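Local coordinates for fatty acid-binding protein 2 (Manduca sexta, PDB 1MDC), which binds fatty acids one to one inside a beta-barrel and belongs to the cytosolic fatty acid-binding protein family, at residues F19-G24 with D28-L33; S48-S53 with A59-F64; F70-G75 with V91-K96. One frame throughout, in Å; residues are numbered along the deposited sequence. Where two conformers were deposited one is given.

Overall arrangement
From the N terminus, strand 8-14 leads into helices 16-21 and 27-35, and contact 1 closes the short turn between them. The chain then returns to the barrel in strand 39-45. Contact 2 closes the hairpin of strands 48-54 and 60-64. Contact 3 comes last, joining strands 70-74 and 90-97 over the inner face of strand 78-87, which separates them. The three follow in series; none nests in or crosses another. Contacts 1 and 2 lie on opposite sides of the chain's centre, about 23 Å apart between centres. Contact 3 touches both: Gly-75 packs on Leu-33 of the helical lid, and Phe-70 packs on Phe-64 and Val-62.

Contact 1 (F19-G24 with D28-L33); sequences FLKSAG and DKIQAL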
ATOM      1  N   PHE A  19       0.153 -13.488   0.737  1.00  8.37           N
ATOM      2  CA  PHE A  19       1.225 -12.539   0.587  1.00  8.06           C
ATOM      3  C   PHE A  19       1.860 -12.220   1.953  1.00  6.66           C
ATOM      4  O   PHE A  19       3.071 -12.107   2.055  1.00  8.82           O
ATOM      5  CB  PHE A  19       0.706 -11.148  -0.002  1.00  4.21           C
ATOM      6  CG  PHE A  19       1.683 -10.031   0.232  1.00 10.12           C
ATOM      7  CD1 PHE A  19       2.867  -9.949  -0.491  1.00 10.85           C
ATOM      8  CD2 PHE A  19       1.411  -9.059   1.176  1.00 12.99           C
ATOM      9  CE1 PHE A  19       3.766  -8.911  -0.277  1.00 21.21           C
ATOM     10  CE2 PHE A  19       2.325  -8.011   1.418  1.00 14.94           C
ATOM     11  CZ  PHE A  19       3.487  -7.932   0.696  1.00 13.03           C
ATOM     12  N   LEU A  20       1.061 -12.044   3.008  1.00  8.06           N
ATOM     13  CA  LEU A  20       1.637 -11.711   4.307  1.00  8.49           C
ATOM     14  C   LEU A  20       2.499 -12.833   4.865  1.00  9.66           C
ATOM     15  O   LEU A  20       3.486 -12.594   5.568  1.00 13.95           O
ATOM     16  CB  LEU A  20       0.549 -11.367   5.266  1.00  9.59           C
ATOM     17  CG  LEU A  20      -0.194 -10.084   4.848  1.00  8.74           C
ATOM     18  CD1 LEU A  20      -1.418  -9.931   5.697  1.00 12.42           C
ATOM     19  CD2 LEU A  20       0.663  -8.861   5.043  1.00  8.81           C
ATOM     20  N   LYS A  21       2.125 -14.072   4.541  1.00 10.15           N
ATOM     21  CA  LYS A  21       2.899 -15.222   5.014  1.00  7.15           C
ATOM     22  C   LYS A  21       4.279 -15.186   4.381  1.00 10.01           C
ATOM     23  O   LYS A  21       5.305 -15.427   4.990  1.00 16.37           O
ATOM     24  CB  LYS A  21       2.242 -16.593   4.773  1.00 13.50           C
ATOM     25  CG  LYS A  21       1.033 -16.818   5.693  1.00 10.95           C
ATOM     26  CD  LYS A  21       0.209 -17.992   5.177  1.00 20.33           C
ATOM     27  CE  LYS A  21      -0.820 -18.522   6.124  1.00 79.18           C
ATOM     28  NZ  LYS A  21      -1.929 -19.118   5.366  1.00 82.63           N
ATOM     29  N   SER A  22       4.308 -14.857   3.116  1.00 11.95           N
ATOM     30  CA  SER A  22       5.554 -14.783   2.389  1.00  6.66           C
ATOM     31  C   SER A  22       6.445 -13.682   2.907  1.00  9.73           C
ATOM     32  O   SER A  22       7.632 -13.618   2.571  1.00  9.34           O
ATOM     33  CB  SER A  22       5.255 -14.582   0.892  1.00 15.23           C
ATOM     34  OG  SER A  22       5.141 -13.144   0.594  1.00 14.59           O
ATOM     35  N   ALA A  23       5.854 -12.815   3.727  1.00 12.36           N
ATOM     36  CA  ALA A  23       6.610 -11.717   4.288  1.00 12.38           C
ATOM     37  C   ALA A  23       7.204 -12.059   5.660  1.00 16.98           C
ATOM     38  O   ALA A  23       7.941 -11.263   6.271  1.00 15.77           O
ATOM     39  CB  ALA A  23       5.874 -10.387   4.222  1.00  9.79           C
ATOM     40  N   GLY A  24       6.880 -13.260   6.148  1.00 13.40           N
ATOM     41  CA  GLY A  24       7.388 -13.711   7.436  1.00  8.97           C
ATOM     42  C   GLY A  24       6.843 -12.934   8.636  1.00 15.69           C
ATOM     43  O   GLY A  24       7.499 -12.829   9.676  1.00 16.67           O
ATOM     44  N   ASP A  28      -0.030 -12.892  14.822  1.00 12.44           N
ATOM     45  CA  ASP A  28      -0.910 -11.850  15.297  1.00  9.35           C
ATOM     46  C   ASP A  28      -0.962 -10.650  14.359  1.00 12.77           C
ATOM     47  O   ASP A  28      -1.999  -9.980  14.242  1.00 12.75           O
ATOM     48  CB  ASP A  28      -0.403 -11.260  16.593  1.00 14.11           C
ATOM     49  CG  ASP A  28      -0.717 -12.098  17.765  1.00 74.50           C
ATOM     50  OD1 ASP A  28      -1.520 -13.099  17.533  1.00 30.06           O
ATOM     51  OD2 ASP A  28      -0.250 -11.867  18.826  1.00 30.28           O
ATOM     52  N   LYS A  29       0.173 -10.354  13.717  1.00 11.48           N
ATOM     53  CA  LYS A  29       0.213  -9.221  12.802  1.00  9.87           C
ATOM     54  C   LYS A  29      -0.577  -9.564  11.565  1.00 12.71           C
ATOM     55  O   LYS A  29      -1.269  -8.731  10.974  1.00 13.55           O
ATOM     56  CB  LYS A  29       1.600  -8.810  12.347  1.00 12.92           C
ATOM     57  CG  LYS A  29       2.180  -7.803  13.308  1.00 37.36           C
ATOM     58  CD  LYS A  29       3.673  -7.753  13.097  1.00 82.42           C
ATOM     59  CE  LYS A  29       4.418  -6.572  13.703  1.00100.00           C
ATOM     60  NZ  LYS A  29       5.585  -6.167  12.880  1.00 60.41           N
ATOM     61  N   ILE A  30      -0.462 -10.825  11.179  1.00  8.66           N
ATOM     62  CA  ILE A  30      -1.175 -11.286  10.025  1.00 10.91           C
ATOM     63  C   ILE A  30      -2.675 -11.180  10.276  1.00 18.06           C
ATOM     64  O   ILE A  30      -3.428 -10.703   9.449  1.00 11.34           O
ATOM     65  CB  ILE A  30      -0.739 -12.670   9.636  1.00  9.57           C
ATOM     66  CG1 ILE A  30       0.612 -12.615   8.966  1.00 10.87           C
ATOM     67  CG2 ILE A  30      -1.777 -13.269   8.718  1.00 13.51           C
ATOM     68  CD1 ILE A  30       1.126 -14.029   8.545  1.00 17.36           C
ATOM     69  N   GLN A  31      -3.131 -11.612  11.438  1.00 10.09           N
ATOM     70  CA  GLN A  31      -4.548 -11.538  11.763  1.00 15.63           C
ATOM     71  C   GLN A  31      -5.062 -10.089  11.792  1.00 24.92           C
ATOM     72  O   GLN A  31      -6.150  -9.766  11.313  1.00 15.65           O
ATOM     73  CB  GLN A  31      -4.841 -12.284  13.121  1.00 25.49           C
ATOM     74  CG  GLN A  31      -6.325 -12.304  13.617  1.00 59.35           C
ATOM     75  CD  GLN A  31      -6.492 -12.916  15.026  1.00100.00           C
ATOM     76  OE1 GLN A  31      -5.770 -12.581  15.981  1.00 42.57           O
ATOM     77  NE2 GLN A  31      -7.449 -13.830  15.175  1.00 34.65           N
ATOM     78  N   ALA A  32      -4.279  -9.200  12.376  1.00 13.68           N
ATOM     79  CA  ALA A  32      -4.693  -7.830  12.444  1.00 11.82           C
ATOM     80  C   ALA A  32      -4.770  -7.234  11.044  1.00 13.21           C
ATOM     81  O   ALA A  32      -5.725  -6.555  10.688  1.00 15.23           O
ATOM     82  CB  ALA A  32      -3.753  -7.028  13.349  1.00 16.13           C
ATOM     83  N   LEU A  33      -3.764  -7.482  10.221  1.00  9.71           N
ATOM     84  CA  LEU A  33      -3.794  -6.918   8.877  1.00  9.38           C
ATOM     85  C   LEU A  33      -4.927  -7.413   8.018  1.00 10.70           C
ATOM     86  O   LEU A  33      -5.543  -6.656   7.258  1.00 16.24           O
ATOM     87  CB  LEU A  33      -2.460  -7.039   8.129  1.00  8.94           C
ATOM     88  CG  LEU A  33      -1.414  -6.114   8.754  1.00 13.51           C
ATOM     89  CD1 LEU A  33      -0.050  -6.529   8.193  1.00 13.80           C
ATOM     90  CD2 LEU A  33      -1.699  -4.652   8.345  1.00 13.08           C
TER
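Leu-20 and Lys-21 of helix 16-21 lie against Ile-30 and Leu-33 of helix 27-35, in an apolar contact with no hydrogen bond across it. Just before them, Phe-19 turns to the barrel rather than to the second helix: its ring touches the bound palmitic acid and packs on Ile-117, Trp-122 and Ala-126. Leu-20 carries most of the joint. Its CG stands beside the backbone N, anti to the carbonyl carbon (chi1 -65°), and the side chain spans two successive contact positions of the facing helix. CB meets Ile-30 CG1 at 3.9 Å, while further out CD1 rests on Leu-33 CB, also at 3.9 Å. The other branch, Leu-20 CD2, approaches Leu-33 CD1 to 4.0 Å, so both methyls of the fork are engaged by one leucine. Leu-25, in the turn, touches Leu-20, Ile-30 and Leu-33 and fills in the same apolar cluster. The pair of helices is the helix-turn-helix lid of the fatty acid-binding protein fold, placed over one end of the beta-barrel; the Leu-20 side chain lies about 4 Å, nearest atoms, from the palmitic acid. Lys-21 adds only its aliphatic stem: CG meets the Ile-30 tip, CD1, at 4.0 Å, the two side chains crossing at about a right angle. Its extended chain carries NZ on to a salt bridge with Asp-17. Ser-22 folds its hydroxyl back on the preceding helical turn, donating from OG to Phe-19 O at 2.7 Å, with the donor tilted 19° out of the carbonyl plane; Ser-119 OG is a second partner of this hydroxyl. Ala-23 N bonds back to Leu-20 O at 3.0 Å. At Gly-24 the backbone takes a positive phi (68°) and its N bonds to Lys-21 O at 2.9 Å, the inner bond of a Schellman motif.

Contact 2 (S48-S53 with A59-F64); sequences SYSNTS and AKTVSF. Unlike the reference sequence in segment 48-53: Asn-51 (reference Ile). Unlike the reference sequence in segment 59-64: Ala-59 (reference Glu), Lys-60 (reference Arg).
Tyr-49 and Phe-64 form a hydrogen-bonded pair of an antiparallel hairpin in the barrel wall of the fatty acid-binding protein fold, Tyr-49 N giving a nearly straight bond to Phe-64 O (2.8 Å, 171°) and Phe-64 N returning one to Tyr-49 O. Asn-51 with Val-62 and Ser-53 with Lys-60 repeat this reciprocal pair of hydrogen bonds, so six N-H groups and six carbonyls are satisfied between the strands. On the other edge of 48-53, the backbones of Ser-50 and Thr-52 hydrogen-bond to those of Glu-43 and Lys-41 in strand 39-45. The hydroxyls of Ser-50, Thr-52, Thr-61 and Ser-63 share one face. Thr-52 OG1 and Thr-61 OG1 bond each other at 2.7 Å, each hydroxyl set beside its own backbone N. Ser-50 OG and Ser-63 OG stand 3.6 Å apart; a water is held by Ser-48 OG at 2.6 Å and by Ser-50 OG, and only weakly by Ser-63 OG. On the opposite face, Tyr-49 CB sits over the Phe-64 ring, 4.0 Å from its centroid, while Asn-51 CB meets Phe-64 CE2 at the ring edge, in its plane, at 4.0 Å. Lys-60 NZ reaches Val-73 O, linking the two outermost strands, 60-64 and 70-74. The six backbone bonds thus fix the register, while hydroxyl pairing and water meet polar needs on the face of Thr-52 and Thr-61.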
ATOM      1  N   SER A  48       5.646  17.610  -4.083  1.00 28.95           N
ATOM      2  CA  SER A  48       5.479  16.319  -3.429  1.00 22.61           C
ATOM      3  C   SER A  48       4.024  15.857  -3.363  1.00 36.18           C
ATOM      4  O   SER A  48       3.089  16.566  -3.700  1.00 16.59           O
ATOM      5  CB  SER A  48       6.061  16.525  -1.999  1.00 21.62           C
ATOM      6  OG  SER A  48       5.099  17.158  -1.173  1.00 29.62           O
ATOM      7  N   TYR A  49       3.820  14.642  -2.926  1.00 10.04           N
ATOM      8  CA  TYR A  49       2.485  14.110  -2.803  1.00  8.12           C
ATOM      9  C   TYR A  49       2.355  13.729  -1.328  1.00 11.61           C
ATOM     10  O   TYR A  49       3.380  13.572  -0.653  1.00 15.33           O
ATOM     11  CB  TYR A  49       2.354  12.812  -3.627  1.00 13.02           C
ATOM     12  CG  TYR A  49       2.459  13.021  -5.136  1.00  8.02           C
ATOM     13  CD1 TYR A  49       1.334  13.326  -5.865  1.00  9.33           C
ATOM     14  CD2 TYR A  49       3.724  12.936  -5.757  1.00  8.09           C
ATOM     15  CE1 TYR A  49       1.447  13.502  -7.267  1.00 10.59           C
ATOM     16  CE2 TYR A  49       3.842  13.123  -7.127  1.00 13.44           C
ATOM     17  CZ  TYR A  49       2.682  13.412  -7.871  1.00 11.55           C
ATOM     18  OH  TYR A  49       2.807  13.580  -9.238  1.00 13.46           O
ATOM     19  N   SER A  50       1.114  13.585  -0.865  1.00  9.26           N
ATOM     20  CA  SER A  50       0.812  13.214   0.515  1.00 10.32           C
ATOM     21  C   SER A  50      -0.182  12.070   0.485  1.00 21.40           C
ATOM     22  O   SER A  50      -1.113  12.097  -0.309  1.00 15.71           O
ATOM     23  CB  SER A  50       0.003  14.288   1.289  1.00 18.87           C
ATOM     24  OG  SER A  50       0.819  15.382   1.580  1.00 44.21           O
ATOM     25  N   ASN A  51       0.002  11.081   1.354  1.00 13.38           N
ATOM     26  CA  ASN A  51      -0.898   9.948   1.435  1.00  7.28           C
ATOM     27  C   ASN A  51      -1.385   9.854   2.863  1.00  8.39           C
ATOM     28  O   ASN A  51      -0.581   9.777   3.788  1.00 10.50           O
ATOM     29  CB  ASN A  51      -0.059   8.694   1.056  1.00  9.84           C
ATOM     30  CG  ASN A  51      -0.735   7.375   0.969  1.00 35.94           C
ATOM     31  OD1 ASN A  51      -0.092   6.309   1.109  1.00 53.13           O
ATOM     32  ND2 ASN A  51      -2.016   7.435   0.707  1.00 35.59           N
ATOM     33  N   THR A  52      -2.694   9.886   3.042  1.00  6.80           N
ATOM     34  CA  THR A  52      -3.280   9.794   4.362  1.00  9.39           C
ATOM     35  C   THR A  52      -3.967   8.438   4.439  1.00 20.84           C
ATOM     36  O   THR A  52      -4.795   8.126   3.591  1.00 11.96           O
ATOM     37  CB  THR A  52      -4.370  10.834   4.640  1.00 13.87           C
ATOM     38  OG1 THR A  52      -3.787  12.102   4.675  1.00 14.89           O
ATOM     39  CG2 THR A  52      -5.000  10.489   6.006  1.00 11.86           C
ATOM     40  N   SER A  53      -3.610   7.631   5.444  0.50 32.16           N
ATOM     41  CA  SER A  53      -4.173   6.288   5.630  0.50 29.50           C
ATOM     42  C   SER A  53      -4.746   6.139   7.054  0.50 38.07           C
ATOM     43  O   SER A  53      -4.238   6.759   7.985  0.50 39.44           O
ATOM     44  CB  SER A  53      -3.118   5.205   5.414  0.50 11.52           C
ATOM     45  OG  SER A  53      -2.103   5.382   6.378  0.50  5.77           O
ATOM     46  N   ALA A  59      -3.930   6.123  12.137  1.00 27.76           N
ATOM     47  CA  ALA A  59      -4.022   7.216  11.171  1.00 26.01           C
ATOM     48  C   ALA A  59      -2.704   8.000  10.994  1.00 41.54           C
ATOM     49  O   ALA A  59      -2.060   8.422  11.961  1.00 43.76           O
ATOM     50  CB  ALA A  59      -5.217   8.146  11.447  1.00 47.15           C
ATOM     51  N   LYS A  60      -2.298   8.198   9.727  1.00 22.18           N
ATOM     52  CA  LYS A  60      -1.070   8.925   9.394  1.00 24.13           C
ATOM     53  C   LYS A  60      -1.090   9.571   8.016  1.00 19.70           C
ATOM     54  O   LYS A  60      -1.770   9.084   7.109  1.00 13.40           O
ATOM     55  CB  LYS A  60       0.226   8.130   9.520  1.00 21.73           C
ATOM     56  CG  LYS A  60       0.338   6.895   8.668  1.00 16.05           C
ATOM     57  CD  LYS A  60       0.996   5.808   9.504  1.00 34.95           C
ATOM     58  CE  LYS A  60       1.833   4.802   8.739  1.00 32.63           C
ATOM     59  NZ  LYS A  60       2.413   3.751   9.619  1.00 28.84           N
ATOM     60  N   THR A  61      -0.327  10.664   7.903  1.00 13.14           N
ATOM     61  CA  THR A  61      -0.183  11.401   6.668  1.00  9.98           C
ATOM     62  C   THR A  61       1.295  11.534   6.353  1.00 15.74           C
ATOM     63  O   THR A  61       2.000  12.218   7.085  1.00 24.36           O
ATOM     64  CB  THR A  61      -0.862  12.732   6.666  1.00 16.60           C
ATOM     65  OG1 THR A  61      -2.252  12.541   6.879  1.00 17.23           O
ATOM     66  CG2 THR A  61      -0.659  13.366   5.295  1.00 13.29           C
ATOM     67  N   VAL A  62       1.776  10.869   5.289  1.00  6.63           N
ATOM     68  CA  VAL A  62       3.187  10.913   4.902  1.00  5.16           C
ATOM     69  C   VAL A  62       3.377  11.575   3.527  1.00 12.78           C
ATOM     70  O   VAL A  62       2.557  11.400   2.628  1.00 12.79           O
ATOM     71  CB  VAL A  62       3.660   9.482   4.852  1.00 15.21           C
ATOM     72  CG1 VAL A  62       5.128   9.481   4.533  1.00 20.78           C
ATOM     73  CG2 VAL A  62       3.397   8.905   6.245  1.00 26.13           C
ATOM     74  N   SER A  63       4.453  12.345   3.356  1.00 11.30           N
ATOM     75  CA  SER A  63       4.724  13.033   2.086  1.00 10.70           C
ATOM     76  C   SER A  63       5.912  12.398   1.411  1.00 19.00           C
ATOM     77  O   SER A  63       6.818  11.854   2.078  1.00 14.13           O
ATOM     78  CB  SER A  63       5.130  14.542   2.231  1.00 14.21           C
ATOM     79  OG  SER A  63       4.103  15.179   2.920  1.00 31.34           O
ATOM     80  N   PHE A  64       5.913  12.489   0.083  1.00  9.31           N
ATOM     81  CA  PHE A  64       7.017  11.916  -0.658  1.00 14.89           C
ATOM     82  C   PHE A  64       7.083  12.541  -2.023  1.00 11.96           C
ATOM     83  O   PHE A  64       6.134  13.209  -2.422  1.00 12.06           O
ATOM     84  CB  PHE A  64       6.846  10.339  -0.914  1.00  7.60           C
ATOM     85  CG  PHE A  64       5.512   9.967  -1.486  1.00 10.79           C
ATOM     86  CD1 PHE A  64       5.319   9.928  -2.852  1.00 15.34           C
ATOM     87  CD2 PHE A  64       4.449   9.639  -0.632  1.00 10.58           C
ATOM     88  CE1 PHE A  64       4.058   9.590  -3.396  1.00 13.87           C
ATOM     89  CE2 PHE A  64       3.202   9.323  -1.146  1.00 24.59           C
ATOM     90  CZ  PHE A  64       3.016   9.306  -2.545  1.00 14.12           C
TER
HETATM   91  O   HOH W   1       2.859  16.859   0.211  1.00 35.57           O

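Contact 3 (F70-G75 with V91-K96); sequences FDDVIG and VTHVVK. With SO4 (sulfate ion), chain B.
Ile-74 and Val-95 meet over the inner face of strand 78-87, which separates their strands, 70-74 and 90-97, in the fatty acid-binding protein barrel. With that strand between them, the nearest backbone pair, Asp-72 and Val-95, lies 9.2 Å apart from CA to CA, and side chains make the contact. Ile-74 CG1 lies between the backbone N and the carbonyl carbon (chi1 61°), and its tip, CD1, extends to Val-95 CG1 at 4.4 Å, a loose apolar touch. Both residues also touch the bound palmitic acid, so this pair belongs to the wall of the lipid cavity. Two residues back along each strand, the imidazole of His-93 points inward, its CG anti to the backbone N (chi1 -173°), and presents its two nitrogens to different partners. ND1 donates an almost straight bond to sulfate O3 (2.8 Å, 173°), which lies in the plane of the ring at its edge. Lys-106 NZ and Tyr-84 OH also hold this sulfate, an ion probably taken from the crystallisation liquor, and the Tyr-84 ring stacks on the imidazole. NE2 faces the other strand: Asp-72 OD2 lies near the ring plane, 4.4 Å away, too far for a direct bond, but Ser-82 OG is hydrogen-bonded to both atoms and links carboxylate to imidazole. A leucine in place of His-93 has no ring nitrogen, and would probably leave sulfate O3 and Ser-82 OG each one partner short, so that the link to Asp-72 is lost. The carboxylate, near the imidazole, may favour a positive charge on it. The second oxygen, Asp-72 OD1, turns back on its own strand and accepts a weak, bent bond from Val-73 N at 3.0 Å.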
ATOM      1  N   PHE A  70      12.961   6.416   0.611  1.00 10.13           N
ATOM      2  CA  PHE A  70      13.023   6.956   1.957  1.00  8.29           C
ATOM      3  C   PHE A  70      12.731   5.881   3.002  1.00 10.27           C
ATOM      4  O   PHE A  70      12.046   4.904   2.705  1.00 10.92           O
ATOM      5  CB  PHE A  70      12.029   8.084   2.108  1.00  8.57           C
ATOM      6  CG  PHE A  70      10.561   7.774   1.850  1.00  8.35           C
ATOM      7  CD1 PHE A  70      10.075   7.670   0.527  1.00  7.58           C
ATOM      8  CD2 PHE A  70       9.649   7.635   2.899  1.00  8.90           C
ATOM      9  CE1 PHE A  70       8.728   7.417   0.308  1.00  8.90           C
ATOM     10  CE2 PHE A  70       8.296   7.379   2.683  1.00  8.84           C
ATOM     11  CZ  PHE A  70       7.822   7.286   1.361  1.00  7.10           C
ATOM     12  N   ASP A  71      13.255   6.072   4.219  1.00  8.60           N
ATOM     13  CA  ASP A  71      13.040   5.154   5.315  1.00 12.44           C
ATOM     14  C   ASP A  71      11.586   5.328   5.703  1.00 12.18           C
ATOM     15  O   ASP A  71      11.066   6.445   5.797  1.00  8.24           O
ATOM     16  CB  ASP A  71      13.939   5.494   6.493  1.00  9.52           C
ATOM     17  CG  ASP A  71      15.383   5.359   6.179  1.00 15.32           C
ATOM     18  OD1 ASP A  71      15.725   4.306   5.506  1.00 15.47           O
ATOM     19  OD2 ASP A  71      16.158   6.170   6.534  1.00 23.86           O
ATOM     20  N   ASP A  72      10.902   4.217   5.913  1.00  6.45           N
ATOM     21  CA  ASP A  72       9.479   4.263   6.246  1.00 11.02           C
ATOM     22  C   ASP A  72       8.992   3.116   7.146  1.00  8.64           C
ATOM     23  O   ASP A  72       9.720   2.174   7.399  1.00 11.18           O
ATOM     24  CB  ASP A  72       8.794   4.143   4.832  1.00 12.83           C
ATOM     25  CG  ASP A  72       7.305   4.489   4.622  1.00 11.92           C
ATOM     26  OD1 ASP A  72       6.745   5.182   5.558  1.00  8.03           O
ATOM     27  OD2 ASP A  72       6.711   4.123   3.639  1.00 11.53           O
ATOM     28  N   VAL A  73       7.750   3.236   7.617  1.00 10.23           N
ATOM     29  CA  VAL A  73       7.114   2.246   8.468  1.00  9.72           C
ATOM     30  C   VAL A  73       5.720   2.037   7.904  1.00  8.17           C
ATOM     31  O   VAL A  73       4.949   2.985   7.805  1.00 10.30           O
ATOM     32  CB  VAL A  73       7.035   2.700   9.903  1.00  9.14           C
ATOM     33  CG1 VAL A  73       6.382   1.559  10.674  1.00 11.07           C
ATOM     34  CG2 VAL A  73       8.414   3.006  10.470  1.00 10.93           C
ATOM     35  N   ILE A  74       5.404   0.810   7.510  1.00 11.30           N
ATOM     36  CA  ILE A  74       4.099   0.504   6.949  1.00 15.65           C
ATOM     37  C   ILE A  74       3.446  -0.709   7.603  1.00 22.66           C
ATOM     38  O   ILE A  74       4.051  -1.421   8.420  1.00 14.58           O
ATOM     39  CB  ILE A  74       4.269   0.216   5.445  1.00 16.03           C
ATOM     40  CG1 ILE A  74       5.163  -0.969   5.243  1.00 15.18           C
ATOM     41  CG2 ILE A  74       4.864   1.433   4.687  1.00 20.92           C
ATOM     42  CD1 ILE A  74       4.969  -1.584   3.851  1.00 26.03           C
ATOM     43  N   GLY A  75       2.195  -0.967   7.241  1.00 17.04           N
ATOM     44  CA  GLY A  75       1.537  -2.113   7.818  1.00 20.37           C
ATOM     45  C   GLY A  75       1.379  -1.973   9.304  1.00 17.27           C
ATOM     46  O   GLY A  75       0.934  -0.957   9.802  1.00 20.10           O
ATOM     47  N   VAL A  91       0.189   4.416  -9.578  1.00  5.88           N
ATOM     48  CA  VAL A  91       1.162   4.754  -8.549  1.00 11.30           C
ATOM     49  C   VAL A  91       1.807   3.413  -8.161  1.00 14.88           C
ATOM     50  O   VAL A  91       1.061   2.512  -7.802  1.00  8.65           O
ATOM     51  CB  VAL A  91       0.390   5.309  -7.342  1.00 12.63           C
ATOM     52  CG1 VAL A  91       1.416   5.609  -6.234  1.00 13.89           C
ATOM     53  CG2 VAL A  91      -0.234   6.656  -7.779  1.00 14.90           C
ATOM     54  N   THR A  92       3.137   3.259  -8.252  1.00  7.87           N
ATOM     55  CA  THR A  92       3.766   1.992  -7.907  1.00  8.74           C
ATOM     56  C   THR A  92       4.598   2.208  -6.692  1.00 12.20           C
ATOM     57  O   THR A  92       5.408   3.111  -6.662  1.00 12.55           O
ATOM     58  CB  THR A  92       4.704   1.590  -9.042  1.00 10.48           C
ATOM     59  OG1 THR A  92       3.930   1.470 -10.228  1.00 12.06           O
ATOM     60  CG2 THR A  92       5.333   0.236  -8.812  1.00  9.19           C
ATOM     61  N   HIS A  93       4.391   1.391  -5.692  1.00  5.83           N
ATOM     62  CA  HIS A  93       5.161   1.520  -4.474  1.00  7.05           C
ATOM     63  C   HIS A  93       6.041   0.313  -4.349  1.00 14.11           C
ATOM     64  O   HIS A  93       5.493  -0.779  -4.259  1.00 11.29           O
ATOM     65  CB  HIS A  93       4.137   1.427  -3.339  1.00  9.03           C
ATOM     66  CG  HIS A  93       4.615   1.684  -1.956  1.00 14.37           C
ATOM     67  ND1 HIS A  93       3.699   1.706  -0.825  1.00  8.73           N
ATOM     68  CD2 HIS A  93       5.855   1.907  -1.524  1.00 17.47           C
ATOM     69  CE1 HIS A  93       4.462   1.991   0.219  1.00  8.91           C
ATOM     70  NE2 HIS A  93       5.732   2.093  -0.122  1.00 19.45           N
ATOM     71  N   VAL A  94       7.361   0.502  -4.368  1.00  9.66           N
ATOM     72  CA  VAL A  94       8.274  -0.616  -4.251  1.00 21.33           C
ATOM     73  C   VAL A  94       8.766  -0.581  -2.832  1.00 12.19           C
ATOM     74  O   VAL A  94       9.137   0.502  -2.381  1.00  6.84           O
ATOM     75  CB  VAL A  94       9.474  -0.546  -5.184  1.00 17.38           C
ATOM     76  CG1 VAL A  94      10.412  -1.774  -4.996  1.00 15.86           C
ATOM     77  CG2 VAL A  94       9.012  -0.335  -6.613  1.00 18.63           C
ATOM     78  N   VAL A  95       8.765  -1.718  -2.126  1.00  7.56           N
ATOM     79  CA  VAL A  95       9.236  -1.632  -0.750  1.00 13.59           C
ATOM     80  C   VAL A  95      10.297  -2.664  -0.527  1.00 18.43           C
ATOM     81  O   VAL A  95      10.138  -3.775  -1.014  1.00 14.43           O
ATOM     82  CB  VAL A  95       8.119  -1.778   0.298  1.00 16.27           C
ATOM     83  CG1 VAL A  95       6.985  -0.771   0.080  1.00 11.74           C
ATOM     84  CG2 VAL A  95       7.549  -3.155   0.190  1.00 21.08           C
ATOM     85  N   LYS A  96      11.364  -2.304   0.190  1.00  9.35           N
ATOM     86  CA  LYS A  96      12.457  -3.259   0.459  1.00 12.14           C
ATOM     87  C   LYS A  96      12.550  -3.469   1.956  1.00 14.62           C
ATOM     88  O   LYS A  96      12.727  -2.514   2.685  1.00 10.40           O
ATOM     89  CB  LYS A  96      13.859  -2.828  -0.151  1.00 17.14           C
ATOM     90  CG  LYS A  96      15.089  -3.588   0.347  1.00 99.61           C
ATOM     91  CD  LYS A  96      14.824  -5.046   0.614  1.00 44.23           C
ATOM     92  CE  LYS A  96      16.093  -5.640   1.140  1.00 99.77           C
ATOM     93  NZ  LYS A  96      16.043  -7.085   1.145  1.00 86.56           N
TER
HETATM   94  S   SO4 B 200       0.364   2.355  -0.131  1.00 76.87           S
HETATM   95  O1  SO4 B 200       0.762   3.529  -0.917  1.00 56.01           O
HETATM   96  O2  SO4 B 200      -1.069   2.167  -0.224  1.00100.00           O
HETATM   97  O3  SO4 B 200       0.990   1.134  -0.657  1.00 69.51           O
HETATM   98  O4  SO4 B 200       0.744   2.573   1.294  1.00 66.10           O